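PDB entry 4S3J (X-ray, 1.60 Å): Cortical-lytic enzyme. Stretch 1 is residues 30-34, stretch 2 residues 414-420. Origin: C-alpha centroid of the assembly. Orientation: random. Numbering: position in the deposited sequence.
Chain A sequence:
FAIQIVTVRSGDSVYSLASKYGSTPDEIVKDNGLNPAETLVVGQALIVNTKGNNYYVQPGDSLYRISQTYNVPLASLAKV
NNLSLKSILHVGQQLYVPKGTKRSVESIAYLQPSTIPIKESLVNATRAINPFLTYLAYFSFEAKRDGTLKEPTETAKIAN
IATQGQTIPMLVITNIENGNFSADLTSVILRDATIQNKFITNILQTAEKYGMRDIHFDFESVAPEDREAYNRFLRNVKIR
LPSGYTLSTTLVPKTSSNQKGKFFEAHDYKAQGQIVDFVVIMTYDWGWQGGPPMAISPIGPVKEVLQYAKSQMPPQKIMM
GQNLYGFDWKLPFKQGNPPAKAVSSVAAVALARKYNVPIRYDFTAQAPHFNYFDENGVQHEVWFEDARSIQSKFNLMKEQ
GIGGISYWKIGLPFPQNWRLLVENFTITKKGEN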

# COMPACT_ATOMS: atom_id res chain seq x y z
N LYS A 30 -15.61 15.39 -6.46
CA LYS A 30 -14.23 15.41 -6.95
C LYS A 30 -13.30 14.67 -5.99
O LYS A 30 -12.51 13.83 -6.43
CB LYS A 30 -13.73 16.84 -7.14
CG LYS A 30 -12.31 16.90 -7.74
CD LYS A 30 -11.68 18.30 -7.69
CE LYS A 30 -12.19 19.19 -8.81
NZ LYS A 30 -11.62 18.80 -10.14
N ASP A 31 -13.39 14.99 -4.70
CA ASP A 31 -12.48 14.41 -3.71
C ASP A 31 -12.62 12.90 -3.58
O ASP A 31 -11.67 12.23 -3.17
CB ASP A 31 -12.71 15.03 -2.34
CG ASP A 31 -12.31 16.49 -2.28
OD1 ASP A 31 -11.58 16.95 -3.18
OD2 ASP A 31 -12.69 17.16 -1.29
N ASN A 32 -13.78 12.37 -3.91
CA ASN A 32 -14.04 10.96 -3.74
C ASN A 32 -14.15 10.18 -5.05
O ASN A 32 -14.54 9.01 -5.04
CB ASN A 32 -15.32 10.79 -2.92
CG ASN A 32 -15.13 11.28 -1.50
OD1 ASN A 32 -14.58 10.58 -0.67
ND2 ASN A 32 -15.59 12.49 -1.22
N GLY A 33 -13.84 10.86 -6.16
CA GLY A 33 -13.86 10.22 -7.46
C GLY A 33 -15.20 9.62 -7.79
O GLY A 33 -15.29 8.52 -8.34
N LEU A 34 -16.27 10.31 -7.42
CA LEU A 34 -17.59 9.79 -7.66
C LEU A 34 -18.06 10.07 -9.08
O LEU A 34 -17.66 11.04 -9.71
CB LEU A 34 -18.60 10.41 -6.70
CG LEU A 34 -18.27 10.30 -5.22
CD1 LEU A 34 -19.33 11.04 -4.39
CD2 LEU A 34 -18.22 8.86 -4.80
N PHE A 414 -8.81 4.63 -6.15
CA PHE A 414 -8.99 4.78 -4.71
C PHE A 414 -8.52 6.20 -4.36
O PHE A 414 -7.48 6.41 -3.72
CB PHE A 414 -8.20 3.69 -3.98
CG PHE A 414 -8.40 3.63 -2.48
CD1 PHE A 414 -9.24 4.50 -1.80
CD2 PHE A 414 -7.71 2.67 -1.75
CE1 PHE A 414 -9.37 4.41 -0.40
CE2 PHE A 414 -7.83 2.57 -0.38
CZ PHE A 414 -8.66 3.44 0.30
N PRO A 415 -9.29 7.21 -4.78
CA PRO A 415 -8.80 8.59 -4.68
C PRO A 415 -8.54 9.03 -3.24
O PRO A 415 -7.64 9.81 -2.98
CB PRO A 415 -9.93 9.44 -5.29
CG PRO A 415 -10.96 8.50 -5.78
CD PRO A 415 -10.65 7.10 -5.36
N GLN A 416 -9.34 8.51 -2.32
CA GLN A 416 -9.22 8.93 -0.93
C GLN A 416 -7.87 8.52 -0.34
O GLN A 416 -7.36 9.18 0.54
CB GLN A 416 -10.34 8.35 -0.09
CG GLN A 416 -11.71 8.76 -0.55
CD GLN A 416 -12.35 7.79 -1.50
OE1 GLN A 416 -11.69 6.94 -2.10
NE2 GLN A 416 -13.66 7.92 -1.66
N ASN A 417 -7.31 7.41 -0.80
CA ASN A 417 -6.01 6.99 -0.29
C ASN A 417 -4.94 8.06 -0.51
O ASN A 417 -4.16 8.39 0.40
CB ASN A 417 -5.59 5.67 -0.93
CG ASN A 417 -4.16 5.32 -0.61
OD1 ASN A 417 -3.84 5.00 0.55
ND2 ASN A 417 -3.28 5.41 -1.60
N TRP A 418 -4.90 8.60 -1.72
CA TRP A 418 -3.85 9.53 -2.09
C TRP A 418 -4.04 10.89 -1.41
O TRP A 418 -3.09 11.47 -0.91
CB TRP A 418 -3.78 9.64 -3.62
CG TRP A 418 -3.55 8.27 -4.21
CD1 TRP A 418 -4.44 7.50 -4.88
CD2 TRP A 418 -2.34 7.50 -4.11
NE1 TRP A 418 -3.86 6.29 -5.23
CE2 TRP A 418 -2.58 6.26 -4.76
CE3 TRP A 418 -1.09 7.73 -3.54
CZ2 TRP A 418 -1.59 5.28 -4.86
CZ3 TRP A 418 -0.13 6.75 -3.64
CH2 TRP A 418 -0.38 5.55 -4.30
N ARG A 419 -5.29 11.34 -1.32
CA ARG A 419 -5.57 12.58 -0.60
C ARG A 419 -5.24 12.43 0.88
O ARG A 419 -4.67 13.33 1.48
CB ARG A 419 -7.02 13.00 -0.79
CG ARG A 419 -7.37 14.25 0.02
CD ARG A 419 -6.58 15.47 -0.45
NE ARG A 419 -6.89 16.67 0.32
CZ ARG A 419 -7.89 17.51 0.05
NH1 ARG A 419 -8.72 17.26 -0.96
NH2 ARG A 419 -8.08 18.58 0.82
N LEU A 420 -5.61 11.31 1.49
CA LEU A 420 -5.32 11.13 2.91
C LEU A 420 -3.82 11.01 3.16
O LEU A 420 -3.33 11.42 4.21
CB LEU A 420 -6.06 9.91 3.45
CG LEU A 420 -7.57 10.11 3.63
CD1 LEU A 420 -8.21 8.76 3.92
CD2 LEU A 420 -7.87 11.12 4.70
O HOH W 1 -9.15 12.92 -3.40
O HOH W 2 -8.83 15.44 -3.00
O HOH W 3 -10.61 19.31 -2.15
O HOH W 4 -11.26 19.45 -0.47

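What is the firmest polar link between the two stretches? It is a single direct hydrogen bond between amide side chains: Q416 NE2 donates to N32 OD1 over 3.0 Å, with an N-H...O angle of 153°. Neither CA-to-CB bond aims at its partner, for that of N32 points away overall and that of Q416 runs sideways. The contact is made by the ends of the side chains. N32 takes chi1 m, while Q416 has chi1 m and a chi2 of 93°, between the usual wells, which lets its long chain bend along the interface until the amide meets the asparagine oxygen. Both residues are buried, where an unpaired amide group would be costly, and an amide offers a donor and an acceptor on one small group. N32 OD1 also accepts a hydrogen bond elsewhere in the structure.

How do the charged residues D31 and R419 meet? They form a long salt bridge, with D31 OD1 3.6 Å from R419 NH1, and the carboxylate oxygen lies at the edge of the guanidinium, near its plane. The CA-to-CB bond of R419 points toward the first stretch and its chain then reaches out through chi angles t, p and t; D31, whose CA-to-CB bond runs sideways, brings its carboxylate nearer with chi1 m. The remaining gap is bridged by water. Water 2 donates to D31 OD1 at 3.1 Å and accepts from R419 NH1 at 2.7 Å. Waters 3 and 4, whose oxygens lie 1.8 Å apart, cannot both be present at once and are alternative sites: water 3 donates to D31 OD1 at 2.8 Å and accepts from R419 NH1 at 3.0 Å, while water 4 donates to D31 OD2 at 2.8 Å and accepts only a weak bond from R419 NH1 at 3.4 Å. The ionic contact is therefore substantially solvated, in keeping with two partly exposed residues.

What links the backbones near P415? Water 1 donates a hydrogen bond to D31 O at 2.6 Å and a weak one to P415 O at 3.5 Å, so it joins the carbonyls of two chain segments far apart in sequence. Direct packing lies beside it. The CA-to-CB bond of P415 points toward the first stretch, and its ring presents CB to D31 O at 3.9 Å and CG to N32 C at 3.7 Å. A compact, rigid ring suits a place where the backbones come close, the CA atoms of N32 and P415 being 5.8 Å apart.

Why does glycine suit position 33? G33 N sits 3.7 Å from P415 CG, and a CB built on G33 would point toward the second stretch and fall 2.6 Å from that same P415 CG, a clash. Its positive phi of 57° independently favours glycine. The turn is held locally by a hydrogen bond from G33 N to K30 O, at 3.3 Å. Altogether the contact buries 249 Å², counting both sides, a modest area that combines polar links with close packing against one proline ring.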